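Lovastatin nonaketide synthase, polyketide synthase component (Aspergillus terreus, PDB 7CPX) builds the dihydromonacolin L chain of lovastatin from malonyl-CoA through repeated condensation, methylation and reduction, working as a homodimer with lovC. Local coordinates at residues G1648-Q1653 against T1672-V1677; L1694-E1699 against W1725-A1730; R1748-D1753 against V2249-M2254. The protein carries 2 engineered substitutions. One frame throughout, in Å; residues are numbered along the deposited sequence.

Contact 1: G1648-Q1653 against T1672-V1677; sequences GGQTPQ and TYKRLV
The carboxamide of Gln1650 meets Lys1674 through its oxygen, OE1 lying 3.9 Å from Lys1674 CB. The neighbouring guanidinium of Arg1675 carries CG2 of Val1677 against one face, 3.7 Å above its plane and displaced toward the rim, while its NH2 forms a salt bridge with Asp1678. Gln1650 and Lys1674 cross at about a right angle: CG of Gln1650 stands anti to the backbone N (chi1 -171°), and the chain then bends at chi2. The carboxamide oxygen thus lies against the aliphatic base of the lysine; both residues are exposed, where long polar chains fit.

The firmer link is made by backbone. Gly1648 N donates to Tyr1673 O over 2.8 Å, and because Tyr1673 also pairs through its backbone with Val1646, this bond prolongs the parallel pairing of strands 1644-1647 and 1670-1673 beyond the end of the first. The CA of Lys1674 adds a CA-H...O contact to Gly1648 O at 3.2 Å. Glycine fits position 1648 because, at a phi of 119°, a CB would press against the carbonyl oxygen of the preceding residue; the positive phi of Gly1649 likewise favours glycine. These two residues begin the crossover of the beta-alpha-beta unit formed by strand 1644-1647, helix 1652-1664 and strand 1670-1673.

With one conventional hydrogen bond across it and about 206 Å² buried, the contact rests chiefly on a main-chain bond at a glycine whose backbone angles other residues take up poorly, and the long polar side chains add a modest cover at the surface.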
ATOM      1  N   GLY A1648     -88.959  19.453   3.641  1.00132.63           N
ATOM      2  CA  GLY A1648     -88.922  19.093   5.045  1.00132.63           C
ATOM      3  C   GLY A1648     -90.031  19.794   5.817  1.00132.63           C
ATOM      4  O   GLY A1648     -91.160  19.920   5.333  1.00132.63           O
ATOM      5  N   GLY A1649     -89.693  20.252   7.019  1.00133.15           N
ATOM      6  CA  GLY A1649     -90.649  20.954   7.847  1.00133.15           C
ATOM      7  C   GLY A1649     -91.644  20.074   8.564  1.00133.15           C
ATOM      8  O   GLY A1649     -92.636  20.591   9.087  1.00133.15           O
ATOM      9  N   GLN A1650     -91.426  18.758   8.596  1.00134.54           N
ATOM     10  CA  GLN A1650     -92.377  17.870   9.255  1.00134.54           C
ATOM     11  C   GLN A1650     -92.291  17.989  10.772  1.00134.54           C
ATOM     12  O   GLN A1650     -93.320  18.074  11.453  1.00134.54           O
ATOM     13  CB  GLN A1650     -92.132  16.427   8.815  1.00134.54           C
ATOM     14  CG  GLN A1650     -93.200  15.445   9.267  1.00134.54           C
ATOM     15  CD  GLN A1650     -94.542  15.701   8.612  1.00134.54           C
ATOM     16  OE1 GLN A1650     -94.667  16.563   7.741  1.00134.54           O
ATOM     17  NE2 GLN A1650     -95.555  14.951   9.028  1.00134.54           N
ATOM     18  N   THR A1651     -91.078  18.000  11.318  1.00135.05           N
ATOM     19  CA  THR A1651     -90.909  18.066  12.760  1.00135.05           C
ATOM     20  C   THR A1651     -91.344  19.438  13.278  1.00135.05           C
ATOM     21  O   THR A1651     -91.176  20.448  12.589  1.00135.05           O
ATOM     22  CB  THR A1651     -89.450  17.805  13.135  1.00135.05           C
ATOM     23  OG1 THR A1651     -88.972  16.652  12.431  1.00135.05           O
ATOM     24  CG2 THR A1651     -89.302  17.569  14.629  1.00135.05           C
ATOM     25  N   PRO A1652     -91.906  19.507  14.492  1.00134.80           N
ATOM     26  CA  PRO A1652     -92.350  20.818  15.002  1.00134.80           C
ATOM     27  C   PRO A1652     -91.265  21.882  14.958  1.00134.80           C
ATOM     28  O   PRO A1652     -91.542  23.031  14.589  1.00134.80           O
ATOM     29  CB  PRO A1652     -92.786  20.492  16.434  1.00134.80           C
ATOM     30  CG  PRO A1652     -93.238  19.083  16.365  1.00134.80           C
ATOM     31  CD  PRO A1652     -92.330  18.408  15.377  1.00134.80           C
ATOM     32  N   GLN A1653     -90.029  21.533  15.317  1.00133.02           N
ATOM     33  CA  GLN A1653     -88.926  22.466  15.118  1.00133.02           C
ATOM     34  C   GLN A1653     -88.702  22.723  13.636  1.00133.02           C
ATOM     35  O   GLN A1653     -88.421  23.856  13.227  1.00133.02           O
ATOM     36  CB  GLN A1653     -87.653  21.930  15.771  1.00133.02           C
ATOM     37  CG  GLN A1653     -87.546  22.235  17.256  1.00133.02           C
ATOM     38  CD  GLN A1653     -87.394  23.719  17.534  1.00133.02           C
ATOM     39  OE1 GLN A1653     -86.957  24.482  16.672  1.00133.02           O
ATOM     40  NE2 GLN A1653     -87.762  24.136  18.740  1.00133.02           N
ATOM     41  N   THR A1672     -92.846  24.382  -1.697  1.00132.35           N
ATOM     42  CA  THR A1672     -92.692  23.732  -0.404  1.00132.35           C
ATOM     43  C   THR A1672     -93.165  22.290  -0.486  1.00132.35           C
ATOM     44  O   THR A1672     -94.185  21.995  -1.114  1.00132.35           O
ATOM     45  CB  THR A1672     -93.469  24.469   0.692  1.00132.35           C
ATOM     46  OG1 THR A1672     -94.854  24.552   0.331  1.00132.35           O
ATOM     47  CG2 THR A1672     -92.911  25.868   0.884  1.00132.35           C
ATOM     48  N   TYR A1673     -92.412  21.398   0.154  1.00132.24           N
ATOM     49  CA  TYR A1673     -92.750  19.982   0.204  1.00132.24           C
ATOM     50  C   TYR A1673     -92.428  19.448   1.589  1.00132.24           C
ATOM     51  O   TYR A1673     -91.354  19.726   2.130  1.00132.24           O
ATOM     52  CB  TYR A1673     -91.988  19.195  -0.867  1.00132.24           C
ATOM     53  CG  TYR A1673     -92.225  19.709  -2.268  1.00132.24           C
ATOM     54  CD1 TYR A1673     -93.287  19.243  -3.028  1.00132.24           C
ATOM     55  CD2 TYR A1673     -91.392  20.667  -2.826  1.00132.24           C
ATOM     56  CE1 TYR A1673     -93.511  19.713  -4.306  1.00132.24           C
ATOM     57  CE2 TYR A1673     -91.607  21.143  -4.103  1.00132.24           C
ATOM     58  CZ  TYR A1673     -92.667  20.663  -4.838  1.00132.24           C
ATOM     59  OH  TYR A1673     -92.883  21.136  -6.112  1.00132.24           O
ATOM     60  N   LYS A1674     -93.361  18.683   2.158  1.00132.07           N
ATOM     61  CA  LYS A1674     -93.176  18.181   3.515  1.00132.07           C
ATOM     62  C   LYS A1674     -91.998  17.216   3.595  1.00132.07           C
ATOM     63  O   LYS A1674     -91.227  17.247   4.562  1.00132.07           O
ATOM     64  CB  LYS A1674     -94.455  17.499   4.000  1.00132.07           C
ATOM     65  CG  LYS A1674     -95.693  18.378   3.936  1.00132.07           C
ATOM     66  CD  LYS A1674     -95.539  19.627   4.788  1.00132.07           C
ATOM     67  CE  LYS A1674     -96.802  20.467   4.776  1.00132.07           C
ATOM     68  NZ  LYS A1674     -96.648  21.710   5.580  1.00132.07           N
ATOM     69  N   ARG A1675     -91.847  16.353   2.595  1.00131.74           N
ATOM     70  CA  ARG A1675     -90.834  15.308   2.621  1.00131.74           C
ATOM     71  C   ARG A1675     -90.161  15.222   1.260  1.00131.74           C
ATOM     72  O   ARG A1675     -90.705  15.656   0.242  1.00131.74           O
ATOM     73  CB  ARG A1675     -91.442  13.948   2.989  1.00131.74           C
ATOM     74  CG  ARG A1675     -92.158  13.932   4.330  1.00131.74           C
ATOM     75  CD  ARG A1675     -93.047  12.709   4.471  1.00131.74           C
ATOM     76  NE  ARG A1675     -94.101  12.688   3.463  1.00131.74           N
ATOM     77  CZ  ARG A1675     -95.039  11.755   3.375  1.00131.74           C
ATOM     78  NH1 ARG A1675     -95.092  10.744   4.226  1.00131.74           N
ATOM     79  NH2 ARG A1675     -95.949  11.840   2.408  1.00131.74           N
ATOM     80  N   LEU A1676     -88.954  14.653   1.256  1.00130.30           N
ATOM     81  CA  LEU A1676     -88.239  14.454   0.001  1.00130.30           C
ATOM     82  C   LEU A1676     -88.972  13.469  -0.902  1.00130.30           C
ATOM     83  O   LEU A1676     -88.931  13.605  -2.132  1.00130.30           O
ATOM     84  CB  LEU A1676     -86.816  13.975   0.283  1.00130.30           C
ATOM     85  CG  LEU A1676     -85.885  13.837  -0.922  1.00130.30           C
ATOM     86  CD1 LEU A1676     -85.832  15.125  -1.725  1.00130.30           C
ATOM     87  CD2 LEU A1676     -84.489  13.431  -0.483  1.00130.30           C
ATOM     88  N   VAL A1677     -89.645  12.477  -0.317  1.00131.29           N
ATOM     89  CA  VAL A1677     -90.485  11.585  -1.113  1.00131.29           C
ATOM     90  C   VAL A1677     -91.593  12.379  -1.790  1.00131.29           C
ATOM     91  O   VAL A1677     -91.954  12.113  -2.942  1.00131.29           O
ATOM     92  CB  VAL A1677     -91.050  10.451  -0.237  1.00131.29           C
ATOM     93  CG1 VAL A1677     -89.921   9.594   0.311  1.00131.29           C
ATOM     94  CG2 VAL A1677     -91.902  11.013   0.897  1.00131.29           C
TER

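Contact 2: L1694-E1699 against W1725-A1730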
ATOM      1  N   LEU A1694     -84.839  20.765   5.010  1.00130.05           N
ATOM      2  CA  LEU A1694     -85.012  20.484   6.428  1.00130.05           C
ATOM      3  C   LEU A1694     -85.259  19.004   6.689  1.00130.05           C
ATOM      4  O   LEU A1694     -85.601  18.632   7.816  1.00130.05           O
ATOM      5  CB  LEU A1694     -86.170  21.311   6.992  1.00130.05           C
ATOM      6  CG  LEU A1694     -85.891  22.792   7.265  1.00130.05           C
ATOM      7  CD1 LEU A1694     -85.380  23.502   6.020  1.00130.05           C
ATOM      8  CD2 LEU A1694     -87.145  23.474   7.791  1.00130.05           C
ATOM      9  N   THR A1695     -85.092  18.158   5.671  1.00130.52           N
ATOM     10  CA  THR A1695     -85.398  16.740   5.824  1.00130.52           C
ATOM     11  C   THR A1695     -84.544  16.104   6.913  1.00130.52           C
ATOM     12  O   THR A1695     -85.037  15.289   7.700  1.00130.52           O
ATOM     13  CB  THR A1695     -85.189  16.014   4.495  1.00130.52           C
ATOM     14  OG1 THR A1695     -83.833  16.179   4.064  1.00130.52           O
ATOM     15  CG2 THR A1695     -86.124  16.570   3.436  1.00130.52           C
ATOM     16  N   GLU A1696     -83.260  16.461   6.971  1.00127.09           N
ATOM     17  CA  GLU A1696     -82.386  15.877   7.979  1.00127.09           C
ATOM     18  C   GLU A1696     -82.837  16.229   9.388  1.00127.09           C
ATOM     19  O   GLU A1696     -82.637  15.429  10.308  1.00127.09           O
ATOM     20  CB  GLU A1696     -80.944  16.333   7.757  1.00127.09           C
ATOM     21  CG  GLU A1696     -80.506  16.296   6.305  1.00127.09           C
ATOM     22  CD  GLU A1696     -80.952  15.033   5.598  1.00127.09           C
ATOM     23  OE1 GLU A1696     -80.930  13.954   6.227  1.00127.09           O
ATOM     24  OE2 GLU A1696     -81.334  15.124   4.412  1.00127.09           O
ATOM     25  N   LEU A1697     -83.439  17.404   9.578  1.00128.56           N
ATOM     26  CA  LEU A1697     -84.101  17.688  10.845  1.00128.56           C
ATOM     27  C   LEU A1697     -85.261  16.730  11.072  1.00128.56           C
ATOM     28  O   LEU A1697     -85.487  16.282  12.202  1.00128.56           O
ATOM     29  CB  LEU A1697     -84.590  19.136  10.870  1.00128.56           C
ATOM     30  CG  LEU A1697     -83.577  20.193  10.423  1.00128.56           C
ATOM     31  CD1 LEU A1697     -84.144  21.590  10.604  1.00128.56           C
ATOM     32  CD2 LEU A1697     -82.262  20.049  11.173  1.00128.56           C
ATOM     33  N   ASP A1698     -85.998  16.410  10.013  1.00131.24           N
ATOM     34  CA  ASP A1698     -87.015  15.371  10.039  1.00131.24           C
ATOM     35  C   ASP A1698     -86.335  14.017   9.847  1.00131.24           C
ATOM     36  O   ASP A1698     -85.116  13.888   9.982  1.00131.24           O
ATOM     37  CB  ASP A1698     -88.069  15.637   8.966  1.00131.24           C
ATOM     38  CG  ASP A1698     -88.645  17.036   9.048  1.00131.24           C
ATOM     39  OD1 ASP A1698     -88.674  17.604  10.159  1.00131.24           O
ATOM     40  OD2 ASP A1698     -89.069  17.568   8.000  1.00131.24           O
ATOM     41  N   GLU A1699     -87.121  12.987   9.546  1.00126.32           N
ATOM     42  CA  GLU A1699     -86.553  11.680   9.244  1.00126.32           C
ATOM     43  C   GLU A1699     -85.469  11.809   8.182  1.00126.32           C
ATOM     44  O   GLU A1699     -85.687  12.396   7.120  1.00126.32           O
ATOM     45  CB  GLU A1699     -87.650  10.728   8.768  1.00126.32           C
ATOM     46  N   TRP A1725     -78.746  22.075   3.026  1.00126.03           N
ATOM     47  CA  TRP A1725     -79.335  21.100   3.929  1.00126.03           C
ATOM     48  C   TRP A1725     -79.143  21.564   5.364  1.00126.03           C
ATOM     49  O   TRP A1725     -78.119  22.162   5.700  1.00126.03           O
ATOM     50  CB  TRP A1725     -78.703  19.721   3.736  1.00126.03           C
ATOM     51  CG  TRP A1725     -79.113  19.039   2.470  1.00126.03           C
ATOM     52  CD1 TRP A1725     -80.061  18.069   2.332  1.00126.03           C
ATOM     53  CD2 TRP A1725     -78.586  19.273   1.160  1.00126.03           C
ATOM     54  NE1 TRP A1725     -80.158  17.685   1.018  1.00126.03           N
ATOM     55  CE2 TRP A1725     -79.262  18.408   0.277  1.00126.03           C
ATOM     56  CE3 TRP A1725     -77.603  20.126   0.648  1.00126.03           C
ATOM     57  CZ2 TRP A1725     -78.994  18.377  -1.089  1.00126.03           C
ATOM     58  CZ3 TRP A1725     -77.331  20.088  -0.707  1.00126.03           C
ATOM     59  CH2 TRP A1725     -78.027  19.222  -1.561  1.00126.03           C
ATOM     60  N   LEU A1726     -80.143  21.308   6.202  1.00127.40           N
ATOM     61  CA  LEU A1726     -80.089  21.632   7.622  1.00127.40           C
ATOM     62  C   LEU A1726     -80.132  20.338   8.418  1.00127.40           C
ATOM     63  O   LEU A1726     -81.045  19.527   8.236  1.00127.40           O
ATOM     64  CB  LEU A1726     -81.248  22.540   8.025  1.00127.40           C
ATOM     65  CG  LEU A1726     -81.377  23.871   7.286  1.00127.40           C
ATOM     66  CD1 LEU A1726     -82.449  24.714   7.949  1.00127.40           C
ATOM     67  CD2 LEU A1726     -80.049  24.605   7.259  1.00127.40           C
ATOM     68  N   THR A1727     -79.158  20.156   9.304  1.00123.63           N
ATOM     69  CA  THR A1727     -79.063  18.969  10.137  1.00123.63           C
ATOM     70  C   THR A1727     -79.046  19.382  11.601  1.00123.63           C
ATOM     71  O   THR A1727     -78.527  20.443  11.954  1.00123.63           O
ATOM     72  CB  THR A1727     -77.804  18.163   9.810  1.00123.63           C
ATOM     73  OG1 THR A1727     -76.644  18.862  10.279  1.00123.63           O
ATOM     74  CG2 THR A1727     -77.682  17.946   8.311  1.00123.63           C
ATOM     75  N   GLU A1728     -79.622  18.536  12.451  1.00124.89           N
ATOM     76  CA  GLU A1728     -79.709  18.799  13.887  1.00124.89           C
ATOM     77  C   GLU A1728     -78.611  18.000  14.579  1.00124.89           C
ATOM     78  O   GLU A1728     -78.796  16.840  14.949  1.00124.89           O
ATOM     79  CB  GLU A1728     -81.089  18.441  14.424  1.00124.89           C
ATOM     80  CG  GLU A1728     -81.230  18.605  15.929  1.00124.89           C
ATOM     81  CD  GLU A1728     -82.656  18.416  16.406  1.00124.89           C
ATOM     82  OE1 GLU A1728     -83.517  18.055  15.577  1.00124.89           O
ATOM     83  OE2 GLU A1728     -82.917  18.628  17.609  1.00124.89           O
ATOM     84  N   ASN A1729     -77.456  18.637  14.759  1.00119.30           N
ATOM     85  CA  ASN A1729     -76.315  18.018  15.431  1.00119.30           C
ATOM     86  C   ASN A1729     -75.986  16.670  14.794  1.00119.30           C
ATOM     87  O   ASN A1729     -75.927  15.633  15.458  1.00119.30           O
ATOM     88  CB  ASN A1729     -76.581  17.871  16.928  1.00119.30           C
ATOM     89  CG  ASN A1729     -75.313  17.935  17.749  1.00119.30           C
ATOM     90  OD1 ASN A1729     -74.210  17.831  17.214  1.00119.30           O
ATOM     91  ND2 ASN A1729     -75.461  18.108  19.055  1.00119.30           N
ATOM     92  N   ALA A1730     -75.774  16.697  13.479  1.00117.75           N
ATOM     93  CA  ALA A1730     -75.557  15.462  12.732  1.00117.75           C
ATOM     94  C   ALA A1730     -74.344  14.708  13.253  1.00117.75           C
ATOM     95  O   ALA A1730     -74.399  13.493  13.478  1.00117.75           O
ATOM     96  CB  ALA A1730     -75.381  15.781  11.249  1.00117.75           C
TER
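Glu1696 reaches across to strand 1720-1728 and can be followed atom by atom. Its CB sits 3.2 Å from Leu1726 O and also packs on CG2 of Thr1727; CG stays beside that methyl at 3.8 Å. A bend at chi2 (-43°) turns CD away from a fully extended course, and the chain ends side by side with Trp1725, OE2 approaching the indole CD1 obliquely at 3.8 Å. The same OE2 accepts a 2.7 Å hydrogen bond from Thr1695 OG1, which comes from above the carboxylate plane, and OE1 is hydrogen-bonded to Thr1740 OG1. Glutamate thus suits a buried place: its methylenes lie against the strand while threonine hydroxyls serve both oxygens, an arrangement that would temper the cost of burying a charge.

The next residue, Leu1697, lies across the strand backbone, CD2 over the peptide between Thr1727 and Glu1728 and 3.3 Å from Glu1728 N. Its CD1 packs on Leu1726 CB, and its own N makes a weak hydrogen bond to Leu1726 O. Leu1694 completes the apolar patch, its CD1 3.7 Å from CD1 of Leu1726, the two leucines running side by side in the same direction. A 3.1 Å hydrogen bond from Asp1698 N to Leu1694 O closes the turn that presents all three residues.

The turn follows strand 1689-1693, which runs parallel beside strand 1720-1728 in a mixed sheet; strand 1755-1761 flanks the latter in turn. Leu1694, Leu1697 and Leu1726 pack against helix 1652-1664, whereas Trp1725 and Thr1727 touch helix 1735-1750, a layering consistent with a Rossmann-like topology.

Contact 3: R1748-D1753 against V2249-M2254; sequences RREHPD and VMLNNM
Met2250 and Glu1750 reach toward each other tip to tip, and the thioether end of the methionine makes the dense part of this contact. SD rests 3.3 Å from Glu1750 CG, while CE touches both Glu1750 OE1 and His1751 NE2, each at 3.2 Å and at about a right angle as seen from it. The bend at chi2 (-61°) sets SD beside the Glu1750 chain, and that at chi3 (-54°) carries CE to the two polar atoms. The sulfur stands 5.3 Å from the centroid of the His1751 ring, an oblique sulfur-aromatic approach. Methionine suits such a place: it is flexible and polarisable, and can fill the angle between a carboxylate and an imidazole without needing a polar partner. Leu2251, which is buried, touches the same carboxylate oxygen with CD1, 3.8 Å from Glu1750 OE1.

Toward solvent the fit slackens. Asn2252, an exposed residue, brings ND2 to the edge of the histidine ring, in its plane, at 3.9 Å from CE1; amide and ring planes stand 79° apart, and only ND2 touches the ring. A polar side chain is at home at this exposed rim. Glu1750 is turned to another task at its other oxygen, OE2 receiving a weak hydrogen bond from Ala2305 N at the start of helix 2305-2323.

The contact joins the C-terminal end of helix 1735-1750 to a loop of the ketoreductase domain that precedes helix 2256-2276. Leu2251 also packs on Met1743 and Ile1747, farther back in the helix, and on Phe1710 and Leu1717 of helix 1705-1719, and Arg1748 forms salt bridges with Asp2421 and Glu1797. Helices 1705-1719 and 1735-1750 thereby lie against the ketoreductase.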
ATOM      1  N   ARG A1748     -70.832  17.855  -3.993  1.00120.97           N
ATOM      2  CA  ARG A1748     -70.210  19.142  -4.280  1.00120.97           C
ATOM      3  C   ARG A1748     -69.024  18.978  -5.219  1.00120.97           C
ATOM      4  O   ARG A1748     -68.664  19.918  -5.937  1.00120.97           O
ATOM      5  CB  ARG A1748     -69.773  19.815  -2.979  1.00120.97           C
ATOM      6  CG  ARG A1748     -69.267  21.236  -3.161  1.00120.97           C
ATOM      7  CD  ARG A1748     -69.087  21.955  -1.831  1.00120.97           C
ATOM      8  NE  ARG A1748     -68.115  21.298  -0.964  1.00120.97           N
ATOM      9  CZ  ARG A1748     -68.420  20.495   0.047  1.00120.97           C
ATOM     10  NH1 ARG A1748     -69.676  20.208   0.354  1.00120.97           N
ATOM     11  NH2 ARG A1748     -67.439  19.969   0.775  1.00120.97           N
ATOM     12  N   ARG A1749     -68.408  17.798  -5.226  1.00118.90           N
ATOM     13  CA  ARG A1749     -67.339  17.472  -6.159  1.00118.90           C
ATOM     14  C   ARG A1749     -67.884  16.927  -7.472  1.00118.90           C
ATOM     15  O   ARG A1749     -67.408  17.300  -8.549  1.00118.90           O
ATOM     16  CB  ARG A1749     -66.398  16.445  -5.529  1.00118.90           C
ATOM     17  CG  ARG A1749     -65.823  16.871  -4.192  1.00118.90           C
ATOM     18  CD  ARG A1749     -64.517  17.605  -4.368  1.00118.90           C
ATOM     19  NE  ARG A1749     -63.478  16.720  -4.881  1.00118.90           N
ATOM     20  CZ  ARG A1749     -62.732  15.921  -4.130  1.00118.90           C
ATOM     21  NH1 ARG A1749     -62.865  15.885  -2.813  1.00118.90           N
ATOM     22  NH2 ARG A1749     -61.832  15.135  -4.713  1.00118.90           N
ATOM     23  N   GLU A1750     -68.878  16.041  -7.390  1.00122.39           N
ATOM     24  CA  GLU A1750     -69.464  15.455  -8.590  1.00122.39           C
ATOM     25  C   GLU A1750     -70.077  16.527  -9.476  1.00122.39           C
ATOM     26  O   GLU A1750     -69.819  16.579 -10.684  1.00122.39           O
ATOM     27  CB  GLU A1750     -70.523  14.427  -8.196  1.00122.39           C
ATOM     28  CG  GLU A1750     -69.983  13.217  -7.460  1.00122.39           C
ATOM     29  CD  GLU A1750     -71.077  12.367  -6.846  1.00122.39           C
ATOM     30  OE1 GLU A1750     -72.258  12.771  -6.917  1.00122.39           O
ATOM     31  OE2 GLU A1750     -70.758  11.295  -6.292  1.00122.39           O
ATOM     32  N   HIS A1751     -70.891  17.397  -8.888  1.00122.74           N
ATOM     33  CA  HIS A1751     -71.567  18.454  -9.621  1.00122.74           C
ATOM     34  C   HIS A1751     -71.023  19.802  -9.170  1.00122.74           C
ATOM     35  O   HIS A1751     -71.665  20.498  -8.374  1.00122.74           O
ATOM     36  CB  HIS A1751     -73.077  18.380  -9.398  1.00122.74           C
ATOM     37  CG  HIS A1751     -73.680  17.066  -9.785  1.00122.74           C
ATOM     38  ND1 HIS A1751     -73.952  16.726 -11.092  1.00122.74           N
ATOM     39  CD2 HIS A1751     -74.064  16.007  -9.033  1.00122.74           C
ATOM     40  CE1 HIS A1751     -74.476  15.515 -11.129  1.00122.74           C
ATOM     41  NE2 HIS A1751     -74.555  15.056  -9.894  1.00122.74           N
ATOM     42  N   PRO A1752     -69.844  20.206  -9.651  1.00121.76           N
ATOM     43  CA  PRO A1752     -69.288  21.494  -9.210  1.00121.76           C
ATOM     44  C   PRO A1752     -70.205  22.666  -9.495  1.00121.76           C
ATOM     45  O   PRO A1752     -70.212  23.639  -8.730  1.00121.76           O
ATOM     46  CB  PRO A1752     -67.969  21.593  -9.992  1.00121.76           C
ATOM     47  CG  PRO A1752     -68.133  20.665 -11.149  1.00121.76           C
ATOM     48  CD  PRO A1752     -68.995  19.549 -10.658  1.00121.76           C
ATOM     49  N   ASP A1753     -70.985  22.604 -10.575  1.00124.43           N
ATOM     50  CA  ASP A1753     -71.969  23.645 -10.840  1.00124.43           C
ATOM     51  C   ASP A1753     -73.078  23.660  -9.799  1.00124.43           C
ATOM     52  O   ASP A1753     -73.774  24.672  -9.666  1.00124.43           O
ATOM     53  CB  ASP A1753     -72.570  23.454 -12.233  1.00124.43           C
ATOM     54  CG  ASP A1753     -71.517  23.412 -13.322  1.00124.43           C
ATOM     55  OD1 ASP A1753     -70.468  24.071 -13.161  1.00124.43           O
ATOM     56  OD2 ASP A1753     -71.737  22.719 -14.337  1.00124.43           O
ATOM     57  N   VAL A2249     -69.643   4.954  -8.893  1.00123.27           N
ATOM     58  CA  VAL A2249     -70.754   5.309  -9.765  1.00123.27           C
ATOM     59  C   VAL A2249     -71.327   6.642  -9.306  1.00123.27           C
ATOM     60  O   VAL A2249     -71.284   6.984  -8.122  1.00123.27           O
ATOM     61  CB  VAL A2249     -71.843   4.212  -9.768  1.00123.27           C
ATOM     62  CG1 VAL A2249     -72.376   3.999  -8.363  1.00123.27           C
ATOM     63  CG2 VAL A2249     -72.972   4.581 -10.718  1.00123.27           C
ATOM     64  N   MET A2250     -71.868   7.392 -10.260  1.00125.71           N
ATOM     65  CA  MET A2250     -72.505   8.664  -9.965  1.00125.71           C
ATOM     66  C   MET A2250     -73.899   8.447  -9.391  1.00125.71           C
ATOM     67  O   MET A2250     -74.605   7.504  -9.755  1.00125.71           O
ATOM     68  CB  MET A2250     -72.595   9.521 -11.228  1.00125.71           C
ATOM     69  CG  MET A2250     -71.415  10.453 -11.433  1.00125.71           C
ATOM     70  SD  MET A2250     -71.219  11.640 -10.091  1.00125.71           S
ATOM     71  CE  MET A2250     -72.846  12.393 -10.037  1.00125.71           C
ATOM     72  N   LEU A2251     -74.299   9.352  -8.493  1.00123.53           N
ATOM     73  CA  LEU A2251     -75.603   9.225  -7.851  1.00123.53           C
ATOM     74  C   LEU A2251     -76.723   9.192  -8.881  1.00123.53           C
ATOM     75  O   LEU A2251     -77.655   8.387  -8.768  1.00123.53           O
ATOM     76  CB  LEU A2251     -75.818  10.372  -6.867  1.00123.53           C
ATOM     77  CG  LEU A2251     -75.081  10.261  -5.532  1.00123.53           C
ATOM     78  CD1 LEU A2251     -75.189  11.563  -4.775  1.00123.53           C
ATOM     79  CD2 LEU A2251     -75.639   9.126  -4.696  1.00123.53           C
ATOM     80  N   ASN A2252     -76.653  10.058  -9.891  1.00125.93           N
ATOM     81  CA  ASN A2252     -77.657  10.027 -10.948  1.00125.93           C
ATOM     82  C   ASN A2252     -77.679   8.668 -11.634  1.00125.93           C
ATOM     83  O   ASN A2252     -78.748   8.161 -11.994  1.00125.93           O
ATOM     84  CB  ASN A2252     -77.390  11.142 -11.959  1.00125.93           C
ATOM     85  CG  ASN A2252     -75.989  11.086 -12.535  1.00125.93           C
ATOM     86  OD1 ASN A2252     -75.365  10.027 -12.583  1.00125.93           O
ATOM     87  ND2 ASN A2252     -75.485  12.234 -12.974  1.00125.93           N
ATOM     88  N   ASN A2253     -76.507   8.060 -11.821  1.00126.00           N
ATOM     89  CA  ASN A2253     -76.400   6.723 -12.386  1.00126.00           C
ATOM     90  C   ASN A2253     -76.334   5.631 -11.327  1.00126.00           C
ATOM     91  O   ASN A2253     -76.368   4.448 -11.679  1.00126.00           O
ATOM     92  CB  ASN A2253     -75.160   6.628 -13.283  1.00126.00           C
ATOM     93  CG  ASN A2253     -75.212   7.592 -14.451  1.00126.00           C
ATOM     94  OD1 ASN A2253     -75.722   7.260 -15.522  1.00126.00           O
ATOM     95  ND2 ASN A2253     -74.683   8.793 -14.250  1.00126.00           N
ATOM     96  N   MET A2254     -76.241   5.994 -10.052  1.00124.16           N
ATOM     97  CA  MET A2254     -76.180   5.014  -8.980  1.00124.16           C
ATOM     98  C   MET A2254     -77.566   4.432  -8.717  1.00124.16           C
ATOM     99  O   MET A2254     -78.591   4.994  -9.110  1.00124.16           O
ATOM    100  CB  MET A2254     -75.619   5.655  -7.708  1.00124.16           C
ATOM    101  CG  MET A2254     -75.344   4.690  -6.564  1.00124.16           C
ATOM    102  SD  MET A2254     -74.767   5.517  -5.068  1.00124.16           S
ATOM    103  CE  MET A2254     -73.354   6.435  -5.676  1.00124.16           C
TER

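How the contacts relate
Contacts 1 and 2 belong to one sheet and meet directly, their centres 10 Å apart: Asp1698 of contact 2 takes hydrogen bonds from Gln1650 N and Thr1651 OG1, tying the start of the crossover to the end of a neighbouring strand. Contact 2 is the buried one, with leucines and a satisfied carboxylate, whereas contact 1 is partly exposed and relies on glycine backbone. Contact 3 lies at the surface, its centre 21 Å from that of contact 2 and touching neither; strand 1720-1728 leads into the helix it uses. Its chemistry is thioether packing among polar groups, fitting a junction between the sheet region and the ketoreductase where the others shape one fold.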